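Local coordinates for protein lovastatin nonaketide synthase, polyketide synthase component (PDB 7CPX) that builds the nonaketide dihydromonacolin L from malonyl-CoA during lovastatin biosynthesis, as the homodimeric polyketide synthase that works with the partner protein LovC, at residues 2268-2273 against 2312-2317; 2278-2283 against 2324-2329; 1698-1703 against 1735-1740; 1728-1733 against 1758-1763; 1857-1862 against 2376-2381. The protein carries 2 engineered substitutions. All coordinates share one frame; numbering follows the deposited sequence.

Contact 1: residues 2268-2273 against 2312-2317; sequences EGVRIL and CYLQAL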
# COMPACT_ATOMS: atom_id res chain seq x y z
N GLU A 2268 33.69 59.19 31.22
CA GLU A 2268 32.89 60.23 31.85
C GLU A 2268 31.46 59.76 32.05
O GLU A 2268 30.81 60.16 33.02
CB GLU A 2268 32.93 61.51 31.01
CG GLU A 2268 32.16 62.68 31.61
CD GLU A 2268 32.70 63.10 32.96
OE1 GLU A 2268 33.82 62.68 33.31
OE2 GLU A 2268 32.01 63.87 33.66
N GLY A 2269 30.95 58.92 31.15
CA GLY A 2269 29.61 58.40 31.33
C GLY A 2269 29.48 57.56 32.59
O GLY A 2269 28.56 57.75 33.39
N VAL A 2270 30.42 56.63 32.79
CA VAL A 2270 30.37 55.80 33.99
C VAL A 2270 30.60 56.67 35.22
O VAL A 2270 29.99 56.44 36.27
CB VAL A 2270 31.39 54.65 33.92
CG1 VAL A 2270 31.06 53.72 32.78
CG2 VAL A 2270 32.82 55.16 33.81
N ARG A 2271 31.46 57.67 35.12
CA ARG A 2271 31.71 58.55 36.26
C ARG A 2271 30.43 59.28 36.66
O ARG A 2271 30.05 59.30 37.84
CB ARG A 2271 32.82 59.54 35.91
CG ARG A 2271 33.33 60.35 37.08
CD ARG A 2271 34.78 60.76 36.85
NE ARG A 2271 34.96 61.42 35.56
CZ ARG A 2271 36.14 61.63 34.99
NH1 ARG A 2271 37.27 61.23 35.55
NH2 ARG A 2271 36.19 62.25 33.81
N ILE A 2272 29.73 59.85 35.68
CA ILE A 2272 28.51 60.59 35.96
C ILE A 2272 27.45 59.67 36.54
O ILE A 2272 26.80 59.99 37.55
CB ILE A 2272 28.00 61.28 34.68
CG1 ILE A 2272 29.00 62.35 34.22
CG2 ILE A 2272 26.63 61.89 34.92
CD1 ILE A 2272 28.77 62.84 32.80
N LEU A 2273 27.26 58.50 35.93
CA LEU A 2273 26.22 57.59 36.40
C LEU A 2273 26.54 57.02 37.77
O LEU A 2273 25.63 56.85 38.60
CB LEU A 2273 26.00 56.48 35.38
CG LEU A 2273 25.33 56.96 34.09
CD1 LEU A 2273 25.47 55.93 32.99
CD2 LEU A 2273 23.86 57.27 34.34
N CYS A 2312 38.72 49.37 30.40
CA CYS A 2312 39.36 49.08 31.67
C CYS A 2312 38.96 50.09 32.74
O CYS A 2312 38.87 49.74 33.92
CB CYS A 2312 40.87 49.02 31.50
SG CYS A 2312 41.44 47.53 30.65
N TYR A 2313 38.72 51.34 32.35
CA TYR A 2313 38.10 52.28 33.29
C TYR A 2313 36.74 51.76 33.72
O TYR A 2313 36.37 51.84 34.90
CB TYR A 2313 37.96 53.67 32.68
CG TYR A 2313 37.53 54.72 33.68
CD1 TYR A 2313 36.21 54.80 34.10
CD2 TYR A 2313 38.44 55.63 34.20
CE1 TYR A 2313 35.81 55.75 35.01
CE2 TYR A 2313 38.04 56.58 35.12
CZ TYR A 2313 36.73 56.65 35.52
OH TYR A 2313 36.33 57.60 36.43
N LEU A 2314 35.97 51.23 32.77
CA LEU A 2314 34.68 50.63 33.12
C LEU A 2314 34.86 49.49 34.11
O LEU A 2314 34.13 49.38 35.10
CB LEU A 2314 33.98 50.14 31.85
CG LEU A 2314 32.99 51.10 31.18
CD1 LEU A 2314 33.61 52.47 30.99
CD2 LEU A 2314 32.53 50.53 29.85
N GLN A 2315 35.83 48.61 33.85
CA GLN A 2315 36.07 47.47 34.73
C GLN A 2315 36.43 47.93 36.13
O GLN A 2315 35.89 47.41 37.12
CB GLN A 2315 37.19 46.60 34.16
CG GLN A 2315 36.83 45.82 32.91
CD GLN A 2315 38.00 45.04 32.36
OE1 GLN A 2315 39.11 45.11 32.89
NE2 GLN A 2315 37.77 44.28 31.30
N ALA A 2316 37.34 48.89 36.24
CA ALA A 2316 37.76 49.35 37.55
C ALA A 2316 36.65 50.09 38.27
O ALA A 2316 36.54 49.99 39.50
CB ALA A 2316 38.99 50.25 37.42
N LEU A 2317 35.83 50.85 37.54
CA LEU A 2317 34.69 51.49 38.18
C LEU A 2317 33.72 50.45 38.72
O LEU A 2317 33.20 50.59 39.83
CB LEU A 2317 33.98 52.43 37.21
CG LEU A 2317 32.87 53.25 37.86
CD1 LEU A 2317 32.93 54.70 37.40
CD2 LEU A 2317 31.51 52.66 37.55
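Val2270 of helix 2256-2276 sits in a shallow cup formed by Tyr2313, Leu2314 and Leu2317 of helix 2305-2323. Its two methyls divide the work. CG1 meets the branch of Leu2314, at 3.4 Å from CD1, the two side chains crossing at about a right angle. CG2 lies near the ring plane of Tyr2313, 3.3 Å from the edge atom CE1, and also touches Leu2317 CD1 at 3.6 Å. CB already points to the partner helix, and chi1 of -63° sets CG1 anti to the carbonyl carbon, on the Leu2314 side. A beta-branched valine suits the interface, offering one methyl to Leu2314 and the other to Tyr2313 and Leu2317; the helix axes are 10.0 Å apart and 21° from parallel.

At the border of this apolar patch, Arg2271 lays its aliphatic CD 3.5 Å from Tyr2313 OH, and its guanidinium stands 79° from the phenol ring plane. One turn back, Glu2268 steadies that guanidinium through a salt bridge, in which NE donates to OE1 at 2.8 Å on the syn side.

Strands 2236-2241 and 2288-2294 of the parallel ketoreductase sheet lie against the pair, where Phe2241 and Met2291 receive Val2270 and Leu2314. Helix 1735-1750 also packs on it, and its His1736 meets the Tyr2313 ring edge-to-face.

Contact 2: residues 2278-2283 against 2324-2329; sequences SDPTSS and SGLAAS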
# COMPACT_ATOMS: atom_id res chain seq x y z
N SER A 2278 25.87 56.41 43.39
CA SER A 2278 26.93 55.96 44.29
C SER A 2278 26.46 55.83 45.73
O SER A 2278 27.29 55.57 46.62
CB SER A 2278 28.12 56.92 44.23
OG SER A 2278 27.70 58.26 44.35
N ASP A 2279 25.17 56.00 45.99
CA ASP A 2279 24.65 55.94 47.35
C ASP A 2279 24.12 54.55 47.63
O ASP A 2279 23.08 54.17 47.08
CB ASP A 2279 23.55 56.98 47.55
CG ASP A 2279 23.03 57.02 48.97
OD1 ASP A 2279 23.59 56.31 49.83
OD2 ASP A 2279 22.05 57.75 49.23
N PRO A 2280 24.78 53.74 48.48
CA PRO A 2280 24.21 52.43 48.82
C PRO A 2280 23.04 52.52 49.79
O PRO A 2280 22.26 51.56 49.88
CB PRO A 2280 25.39 51.69 49.45
CG PRO A 2280 26.24 52.77 50.03
CD PRO A 2280 26.09 53.95 49.11
N THR A 2281 22.90 53.62 50.51
CA THR A 2281 21.80 53.81 51.45
C THR A 2281 20.54 54.35 50.79
O THR A 2281 19.53 54.53 51.46
CB THR A 2281 22.23 54.76 52.57
OG1 THR A 2281 22.47 56.07 52.03
CG2 THR A 2281 23.49 54.26 53.25
N SER A 2282 20.59 54.60 49.48
CA SER A 2282 19.42 55.12 48.79
C SER A 2282 18.29 54.09 48.82
O SER A 2282 18.51 52.89 48.97
CB SER A 2282 19.76 55.47 47.34
OG SER A 2282 20.26 54.35 46.65
N SER A 2283 17.06 54.59 48.70
CA SER A 2283 15.90 53.70 48.74
C SER A 2283 15.86 52.77 47.53
O SER A 2283 15.24 51.70 47.60
CB SER A 2283 14.61 54.52 48.80
OG SER A 2283 14.48 55.35 47.66
N SER A 2324 32.46 49.32 47.06
CA SER A 2324 31.74 50.36 47.78
C SER A 2324 30.37 49.91 48.26
O SER A 2324 29.63 50.71 48.83
CB SER A 2324 31.58 51.60 46.89
OG SER A 2324 32.84 52.10 46.47
N GLY A 2325 30.02 48.64 48.05
CA GLY A 2325 28.72 48.14 48.46
C GLY A 2325 27.61 48.34 47.46
O GLY A 2325 26.44 48.32 47.84
N LEU A 2326 27.95 48.55 46.19
CA LEU A 2326 26.97 48.83 45.15
C LEU A 2326 27.07 47.78 44.05
O LEU A 2326 28.17 47.38 43.65
CB LEU A 2326 27.21 50.22 44.55
CG LEU A 2326 27.09 51.39 45.53
CD1 LEU A 2326 27.92 52.56 45.03
CD2 LEU A 2326 25.64 51.80 45.71
N ALA A 2327 25.92 47.33 43.56
CA ALA A 2327 25.90 46.33 42.50
C ALA A 2327 26.59 46.87 41.25
O ALA A 2327 26.36 48.01 40.84
CB ALA A 2327 24.46 45.93 42.17
N ALA A 2328 27.43 46.04 40.65
CA ALA A 2328 28.13 46.42 39.43
C ALA A 2328 28.82 45.18 38.88
O ALA A 2328 29.01 44.18 39.58
CB ALA A 2328 29.15 47.53 39.68
N SER A 2329 29.19 45.26 37.60
CA SER A 2329 29.87 44.17 36.92
C SER A 2329 30.23 44.66 35.52
O SER A 2329 29.73 45.69 35.06
CB SER A 2329 29.02 42.91 36.85
OG SER A 2329 27.78 43.17 36.21
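Leu2326 straddles the start of a tight turn whose second residue is Pro2280, and both partners belong to loops that bring the chain from a helix back to the parallel sheet of the Rossmann-type ketoreductase fold. The turn, Asp2279 to Ser2282, is type I and carries an Asx turn at its head; the facing loop begins with a Schellman motif closing helix 2305-2323.

The leucine fork is what fits the two together. CD1 leans on the backbone of Ser2278, 3.5 Å from its O, while CD2 lies 3.5 Å from Pro2280 CA and 3.7 Å from Pro2280 CB. The proline ring and the leucine side chain cross obliquely, CB against CD2. A chi1 of -61° sets CG anti to the carbonyl carbon, beside the backbone N; beyond it one methyl meets Ser2278, just before the turn, and the other Pro2280 within it. No hydrogen bond crosses between the two segments; the contact is van der Waals packing. Pro2280 suits its side of it: a rigid ring with a fixed phi holds the turn in shape and offers CB to the leucine, with Gly2325 O 3.9 Å from the same CB. Gly2325 itself has phi 87°, a left-handed conformation in which a beta carbon would press on the preceding carbonyl, so glycine suits the place.

The hydroxyls of the neighbouring serines are satisfied by the preceding helix ends, Ser2278 OG by Glu2275 O and Ser2324 OG by Gln2320 O. Inside the turn, Asp2279 OD1 accepts from Thr2281 N at 2.9 Å, the donor lying 54° above the carboxylate plane, and Ser2282 OG donates to Asp2279 O at 2.9 Å.

Contact 3: residues 1698-1703 against 1735-1740; sequences DEELFA and PHQAST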
# COMPACT_ATOMS: atom_id res chain seq x y z
N ASP A 1698 51.22 58.61 41.32
CA ASP A 1698 50.97 60.04 41.31
C ASP A 1698 49.72 60.31 40.47
O ASP A 1698 48.94 59.40 40.16
CB ASP A 1698 52.19 60.78 40.77
CG ASP A 1698 53.47 60.41 41.50
OD1 ASP A 1698 53.39 60.03 42.68
OD2 ASP A 1698 54.55 60.49 40.88
N GLU A 1699 49.51 61.57 40.10
CA GLU A 1699 48.40 61.91 39.22
C GLU A 1699 48.43 61.02 37.98
O GLU A 1699 49.45 60.91 37.30
CB GLU A 1699 48.48 63.38 38.82
N GLU A 1700 47.29 60.40 37.69
CA GLU A 1700 47.22 59.43 36.60
C GLU A 1700 47.25 60.13 35.25
O GLU A 1700 46.90 61.31 35.11
CB GLU A 1700 45.95 58.59 36.71
CG GLU A 1700 45.88 57.71 37.95
CD GLU A 1700 45.52 58.49 39.20
OE1 GLU A 1700 45.42 59.74 39.12
OE2 GLU A 1700 45.33 57.86 40.26
N LEU A 1701 47.69 59.39 34.23
CA LEU A 1701 47.70 59.92 32.88
C LEU A 1701 46.28 60.23 32.41
O LEU A 1701 46.03 61.28 31.81
CB LEU A 1701 48.36 58.94 31.92
CG LEU A 1701 49.62 58.22 32.40
CD1 LEU A 1701 50.23 57.42 31.26
CD2 LEU A 1701 50.63 59.19 32.97
N PHE A 1702 45.35 59.32 32.68
CA PHE A 1702 43.99 59.43 32.18
C PHE A 1702 43.14 60.41 32.98
O PHE A 1702 41.99 60.67 32.59
CB PHE A 1702 43.34 58.05 32.15
CG PHE A 1702 43.79 57.21 31.00
CD1 PHE A 1702 45.08 56.72 30.95
CD2 PHE A 1702 42.93 56.94 29.95
CE1 PHE A 1702 45.50 55.96 29.88
CE2 PHE A 1702 43.35 56.18 28.88
CZ PHE A 1702 44.64 55.69 28.85
N ALA A 1703 43.66 60.95 34.08
CA ALA A 1703 43.03 62.08 34.74
C ALA A 1703 43.51 63.42 34.21
O ALA A 1703 42.85 64.44 34.45
CB ALA A 1703 43.29 62.01 36.25
N PRO A 1735 40.26 54.04 39.14
CA PRO A 1735 39.91 53.63 37.77
C PRO A 1735 40.76 54.29 36.70
O PRO A 1735 40.91 53.71 35.61
CB PRO A 1735 38.44 54.04 37.65
CG PRO A 1735 37.94 54.04 39.05
CD PRO A 1735 39.09 54.50 39.90
N HIS A 1736 41.31 55.48 36.94
CA HIS A 1736 42.20 56.09 35.95
C HIS A 1736 43.46 55.26 35.77
O HIS A 1736 43.94 55.06 34.65
CB HIS A 1736 42.55 57.52 36.38
CG HIS A 1736 41.36 58.35 36.74
ND1 HIS A 1736 40.66 58.18 37.91
CD2 HIS A 1736 40.75 59.37 36.08
CE1 HIS A 1736 39.67 59.05 37.96
NE2 HIS A 1736 39.70 59.78 36.86
N GLN A 1737 44.02 54.76 36.88
CA GLN A 1737 45.15 53.85 36.79
C GLN A 1737 44.78 52.61 35.99
O GLN A 1737 45.61 52.07 35.26
CB GLN A 1737 45.62 53.47 38.19
CG GLN A 1737 46.01 54.65 39.06
CD GLN A 1737 46.41 54.24 40.46
OE1 GLN A 1737 46.53 53.05 40.77
NE2 GLN A 1737 46.62 55.22 41.33
N ALA A 1738 43.53 52.15 36.11
CA ALA A 1738 43.10 50.99 35.33
C ALA A 1738 42.94 51.33 33.86
O ALA A 1738 43.17 50.48 33.00
CB ALA A 1738 41.79 50.44 35.88
N SER A 1739 42.54 52.56 33.54
CA SER A 1739 42.52 52.99 32.15
C SER A 1739 43.92 52.97 31.57
O SER A 1739 44.14 52.55 30.43
CB SER A 1739 41.92 54.39 32.03
OG SER A 1739 40.88 54.57 32.97
N THR A 1740 44.90 53.43 32.36
CA THR A 1740 46.29 53.31 31.95
C THR A 1740 46.67 51.85 31.75
O THR A 1740 47.35 51.50 30.79
CB THR A 1740 47.21 53.97 32.97
OG1 THR A 1740 46.72 55.28 33.28
CG2 THR A 1740 48.62 54.08 32.42
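Glu1700 OE2 draws two donors toward it: Gln1737 NE2 gives a hydrogen bond of 3.1 Å across the contact, and His1734 ND1 adds a weak one. The amide comes to the anti side of the carboxylate, 24° out of its plane, and the two flat groups are nearly coplanar. A bend at chi2 (77°) sets CD of Glu1700 on the glutamine side. The CG atoms of Glu1700 and Gln1737 also touch.

Next to this polar pair, Phe1702 lays its ring against the first turns of helix 1735-1750. Ser1739 CB sits over one face, 3.7 Å from the ring centroid, in a CH-pi contact, and Thr1740 N lies over the same ring. The backbone presents the serine CB to the ring, while chi1 of -36° puts OG beside the backbone N, from where it donates to Pro1735 O at 2.8 Å. That carbonyl also accepts from Ser1739 N, on the opposite face of its plane. Thr1740 OG1 has Glu1696 OE1 as a hydrogen-bond partner; its CG2 meets Leu1701 CD1. His1736 presents its edge to Phe1702 O, with Ala1703 CB 3.7 Å from CD2; the small methyl lets the imidazole pass close to the loop.

Gln1737 OE1 accepts weakly from Glu1728 N, which agrees with NE2 being the end turned to Glu1700. Donation from Gln1737 NE2 and, weakly, His1734 ND1 would probably stabilise the charged carboxylate, the more so if the nearby histidines are protonated.

Contact 4: residues 1728-1733 against 1758-1763; sequences ENAWVQ and VLDVDA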
# COMPACT_ATOMS: atom_id res chain seq x y z
N GLU A 1728 48.41 52.09 42.20
CA GLU A 1728 48.00 51.92 43.59
C GLU A 1728 46.54 51.48 43.60
O GLU A 1728 45.62 52.29 43.59
CB GLU A 1728 48.19 53.21 44.38
CG GLU A 1728 47.70 53.14 45.82
CD GLU A 1728 48.07 54.37 46.62
OE1 GLU A 1728 48.62 55.32 46.04
OE2 GLU A 1728 47.81 54.38 47.84
N ASN A 1729 46.33 50.16 43.61
CA ASN A 1729 44.99 49.58 43.64
C ASN A 1729 44.13 50.15 42.52
O ASN A 1729 43.04 50.68 42.74
CB ASN A 1729 44.34 49.79 45.00
CG ASN A 1729 43.37 48.69 45.36
OD1 ASN A 1729 42.97 47.90 44.50
ND2 ASN A 1729 42.97 48.63 46.62
N ALA A 1730 44.64 50.04 41.29
CA ALA A 1730 43.97 50.64 40.15
C ALA A 1730 42.57 50.09 39.98
O ALA A 1730 41.60 50.84 39.78
CB ALA A 1730 44.79 50.40 38.88
N TRP A 1731 42.42 48.77 40.05
CA TRP A 1731 41.15 48.15 39.70
C TRP A 1731 40.10 48.37 40.77
O TRP A 1731 38.90 48.33 40.47
CB TRP A 1731 41.36 46.65 39.46
CG TRP A 1731 42.24 46.36 38.29
CD1 TRP A 1731 43.53 45.93 38.33
CD2 TRP A 1731 41.91 46.50 36.91
NE1 TRP A 1731 44.02 45.78 37.05
CE2 TRP A 1731 43.04 46.12 36.16
CE3 TRP A 1731 40.75 46.89 36.22
CZ2 TRP A 1731 43.06 46.13 34.77
CZ3 TRP A 1731 40.77 46.90 34.84
CH2 TRP A 1731 41.91 46.53 34.13
N VAL A 1732 40.51 48.62 42.02
CA VAL A 1732 39.56 48.71 43.12
C VAL A 1732 39.43 50.12 43.69
O VAL A 1732 38.43 50.40 44.39
CB VAL A 1732 39.93 47.73 44.25
CG1 VAL A 1732 38.76 47.53 45.19
CG2 VAL A 1732 40.39 46.40 43.66
N GLN A 1733 40.39 51.00 43.45
CA GLN A 1733 40.36 52.34 44.03
C GLN A 1733 40.67 53.47 43.06
O GLN A 1733 40.24 54.60 43.32
CB GLN A 1733 41.35 52.43 45.20
CG GLN A 1733 41.11 51.41 46.30
CD GLN A 1733 39.77 51.59 46.98
OE1 GLN A 1733 39.09 52.59 46.78
NE2 GLN A 1733 39.39 50.62 47.80
N VAL A 1758 52.59 45.79 34.23
CA VAL A 1758 51.82 46.61 35.15
C VAL A 1758 51.77 45.90 36.50
O VAL A 1758 51.55 44.69 36.56
CB VAL A 1758 50.40 46.89 34.63
CG1 VAL A 1758 50.44 47.35 33.19
CG2 VAL A 1758 49.52 45.66 34.78
N LEU A 1759 51.99 46.66 37.57
CA LEU A 1759 52.02 46.13 38.93
C LEU A 1759 50.99 46.89 39.74
O LEU A 1759 51.19 48.07 40.07
CB LEU A 1759 53.41 46.27 39.53
CG LEU A 1759 54.00 44.98 40.12
CD1 LEU A 1759 55.47 45.18 40.45
CD2 LEU A 1759 53.22 44.55 41.35
N ASP A 1760 49.88 46.23 40.07
CA ASP A 1760 48.81 46.83 40.85
C ASP A 1760 49.01 46.46 42.32
O ASP A 1760 49.02 45.27 42.67
CB ASP A 1760 47.45 46.37 40.35
CG ASP A 1760 46.31 47.13 40.99
OD1 ASP A 1760 46.57 48.15 41.66
OD2 ASP A 1760 45.14 46.72 40.81
N VAL A 1761 49.15 47.47 43.17
CA VAL A 1761 49.43 47.29 44.59
C VAL A 1761 48.22 47.79 45.36
O VAL A 1761 47.86 48.97 45.26
CB VAL A 1761 50.70 48.03 45.01
CG1 VAL A 1761 51.09 47.65 46.42
CG2 VAL A 1761 51.83 47.72 44.04
N ASP A 1762 47.60 46.90 46.13
CA ASP A 1762 46.48 47.31 46.97
C ASP A 1762 46.89 48.36 47.99
O ASP A 1762 46.06 49.19 48.38
CB ASP A 1762 45.89 46.09 47.69
CG ASP A 1762 46.91 45.35 48.52
OD1 ASP A 1762 48.10 45.74 48.49
OD2 ASP A 1762 46.54 44.38 49.20
N ALA A 1763 48.15 48.35 48.42
CA ALA A 1763 48.67 49.36 49.34
C ALA A 1763 50.15 49.54 49.05
O ALA A 1763 50.94 48.61 49.27
CB ALA A 1763 48.43 48.95 50.79
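Asp1760 turns its carboxylate from strand 1755-1761 toward the backbone amides of Ala1730 and Trp1731, which lie just past the end of the neighbouring strand. Ala1730 N donates to OD1 at 2.7 Å with an angle of 148°, arriving on the syn side and 33° out of the carboxylate plane. Trp1731 N points almost straight at OD2 (174°), but at 3.5 Å the bond is weak. OD1 has a second partner in the hydroxyl of Thr1727, near the end of the neighbouring strand. One aspartate thus serves amides that sheet pairing no longer reaches. The length of an aspartate suits this task, since its two oxygens lie level with successive N-H groups.

OD2 also sits 3.1 Å from Trp1731 CD1, near the plane of the indole at its edge, with the ring and carboxylate planes steeply inclined to each other. Ala1730 keeps the turn slim, its CB 4.0 Å from OD1. Asn1729 adopts a left-handed backbone conformation, which turns the chain out of the sheet; its O is taken by Gln1733 N at 2.8 Å, and its side chain rests beside Asp1762. On that residue OD2 accepts from Lys1802 N, while Asp1760 O is bonded by Ser1799 OG.

Glu1728 and Val1761 form the parallel bridge from which the loop departs. The contact lies at the C-terminal ends of these parallel strands, where strand 1720-1728, helix 1735-1750 and strand 1755-1761 make a beta-alpha-beta crossover of the kind found in Rossmann-like sheets.

Contact 5: residues 1857-1862 against 2376-2381; sequences WFVPES and AGRRAV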
# COMPACT_ATOMS: atom_id res chain seq x y z
N TRP A 1857 18.48 33.18 41.14
CA TRP A 1857 19.57 34.12 40.89
C TRP A 1857 19.21 35.53 41.36
O TRP A 1857 19.39 36.52 40.66
CB TRP A 1857 19.95 34.11 39.41
CG TRP A 1857 20.57 32.82 38.99
CD1 TRP A 1857 21.75 32.29 39.43
CD2 TRP A 1857 20.04 31.88 38.05
NE1 TRP A 1857 21.99 31.09 38.82
CE2 TRP A 1857 20.96 30.81 37.97
CE3 TRP A 1857 18.89 31.83 37.26
CZ2 TRP A 1857 20.75 29.71 37.14
CZ3 TRP A 1857 18.69 30.74 36.44
CH2 TRP A 1857 19.61 29.70 36.38
N PHE A 1858 18.68 35.60 42.58
CA PHE A 1858 18.56 36.85 43.33
C PHE A 1858 17.72 37.88 42.59
O PHE A 1858 18.19 38.95 42.20
CB PHE A 1858 19.95 37.40 43.65
CG PHE A 1858 20.94 36.35 44.08
CD1 PHE A 1858 20.88 35.81 45.35
CD2 PHE A 1858 21.93 35.92 43.21
CE1 PHE A 1858 21.79 34.84 45.74
CE2 PHE A 1858 22.83 34.96 43.60
CZ PHE A 1858 22.77 34.42 44.87
N VAL A 1859 16.45 37.55 42.40
CA VAL A 1859 15.47 38.52 41.92
C VAL A 1859 15.01 39.33 43.13
O VAL A 1859 14.51 38.75 44.11
CB VAL A 1859 14.28 37.84 41.22
CG1 VAL A 1859 13.24 38.87 40.83
CG2 VAL A 1859 14.76 37.08 40.00
N PRO A 1860 15.16 40.66 43.13
CA PRO A 1860 14.90 41.45 44.34
C PRO A 1860 13.44 41.72 44.63
O PRO A 1860 13.15 42.46 45.58
CB PRO A 1860 15.65 42.76 44.04
CG PRO A 1860 15.53 42.90 42.57
CD PRO A 1860 15.58 41.51 42.00
N GLU A 1861 12.51 41.17 43.86
CA GLU A 1861 11.09 41.45 44.05
C GLU A 1861 10.54 40.53 45.14
O GLU A 1861 10.19 39.38 44.88
CB GLU A 1861 10.32 41.27 42.74
CG GLU A 1861 8.81 41.31 42.91
CD GLU A 1861 8.35 42.51 43.72
OE1 GLU A 1861 8.94 43.60 43.57
OE2 GLU A 1861 7.39 42.36 44.50
N SER A 1862 10.46 41.05 46.36
CA SER A 1862 9.86 40.33 47.48
C SER A 1862 9.05 41.29 48.34
O SER A 1862 8.89 41.09 49.55
CB SER A 1862 10.93 39.63 48.32
OG SER A 1862 10.34 38.95 49.42
N ALA A 2376 25.91 38.11 38.73
CA ALA A 2376 27.16 38.25 39.46
C ALA A 2376 27.15 39.49 40.33
O ALA A 2376 27.63 39.46 41.46
CB ALA A 2376 28.33 38.29 38.48
N GLY A 2377 26.60 40.60 39.81
CA GLY A 2377 26.51 41.80 40.62
C GLY A 2377 25.61 41.60 41.83
O GLY A 2377 25.97 41.98 42.96
N ARG A 2378 24.44 41.00 41.62
CA ARG A 2378 23.54 40.75 42.74
C ARG A 2378 24.17 39.79 43.75
O ARG A 2378 24.05 39.99 44.96
CB ARG A 2378 22.21 40.19 42.23
CG ARG A 2378 21.19 41.27 41.86
CD ARG A 2378 20.85 41.24 40.38
NE ARG A 2378 20.09 40.06 40.01
CZ ARG A 2378 18.89 40.07 39.44
NH1 ARG A 2378 18.28 41.20 39.13
NH2 ARG A 2378 18.29 38.91 39.18
N ARG A 2379 24.85 38.75 43.26
CA ARG A 2379 25.50 37.80 44.15
C ARG A 2379 26.63 38.47 44.93
O ARG A 2379 26.84 38.16 46.10
CB ARG A 2379 26.04 36.61 43.35
CG ARG A 2379 26.78 35.59 44.18
CD ARG A 2379 27.19 34.37 43.37
NE ARG A 2379 26.04 33.61 42.89
CZ ARG A 2379 25.68 33.49 41.62
NH1 ARG A 2379 26.37 34.05 40.64
NH2 ARG A 2379 24.60 32.77 41.32
N ALA A 2380 27.38 39.36 44.28
CA ALA A 2380 28.43 40.09 44.98
C ALA A 2380 27.84 40.97 46.07
O ALA A 2380 28.38 41.05 47.18
CB ALA A 2380 29.23 40.93 43.99
N VAL A 2381 26.72 41.64 45.78
CA VAL A 2381 26.07 42.46 46.80
C VAL A 2381 25.63 41.60 47.97
O VAL A 2381 25.84 41.94 49.14
CB VAL A 2381 24.89 43.23 46.19
CG1 VAL A 2381 24.01 43.81 47.28
CG2 VAL A 2381 25.39 44.34 45.28
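The Arg2378 guanidinium has Phe1858 O over one face and Trp1857 O at its edge. At the edge NH2 donates to Trp1857 O at 3.0 Å with an angle of 156°, whereas Phe1858 O stands 3.1 Å from CZ, where no N-H points at it. NH1 is held by Leu2152 O, so two backbone carbonyls, Trp1857 O and Leu2152 O, accept from the buried guanidinium. Bends at chi2 and chi3 fold the chain so that this group reaches the loop carbonyls, and its CB packs 3.9 Å from Phe1858 CB.

Arg2379 meets both rings at their edges. Its NH2 lies near the indole plane, 3.5 Å from Trp1857 CD1, the planes 87° apart. Its NE comes 3.6 Å from Phe1858 CE2, again at the rim, with ring and guanidinium 74° apart. Arginine suits such a place: its aliphatic CB and CG touch Phe1858 CE2 while the polar end goes on to the indole.

Helix 2363-2385 of the ketoreductase domain thus meets the loop between strands 1849-1853 and 1869-1883, far earlier in the chain. The latter strand opens a separate mixed sheet, and the ring of His2382, one turn further along the helix, meets that of Phe1858 as well.

Overall arrangement
Contacts 1 and 3 are buried, contacts 4 and 5 partly so, and contact 2 lies at the surface. Contacts 1 and 2 join the same two helical connections of the ketoreductase sheet, first through helix bodies and then, about 14 Å away between centres, through the loops that follow. Contacts 3 and 4 meet at helix 1735-1750 and its approach, contact 3 adding the loop before helix 1705-1719. Helix 1735-1750 touches the helices of contact 1, packing consistent with structural and catalytic ketoreductase subdomains lying together. Contact 5, beside contact 2, ties in a distant loop. Apolar packing dominates 1 and 2; a loop carboxylate accepts from a helix residue's side-chain amide in 3, a strand carboxylate holds loop amides in 4, and arginines serve 5.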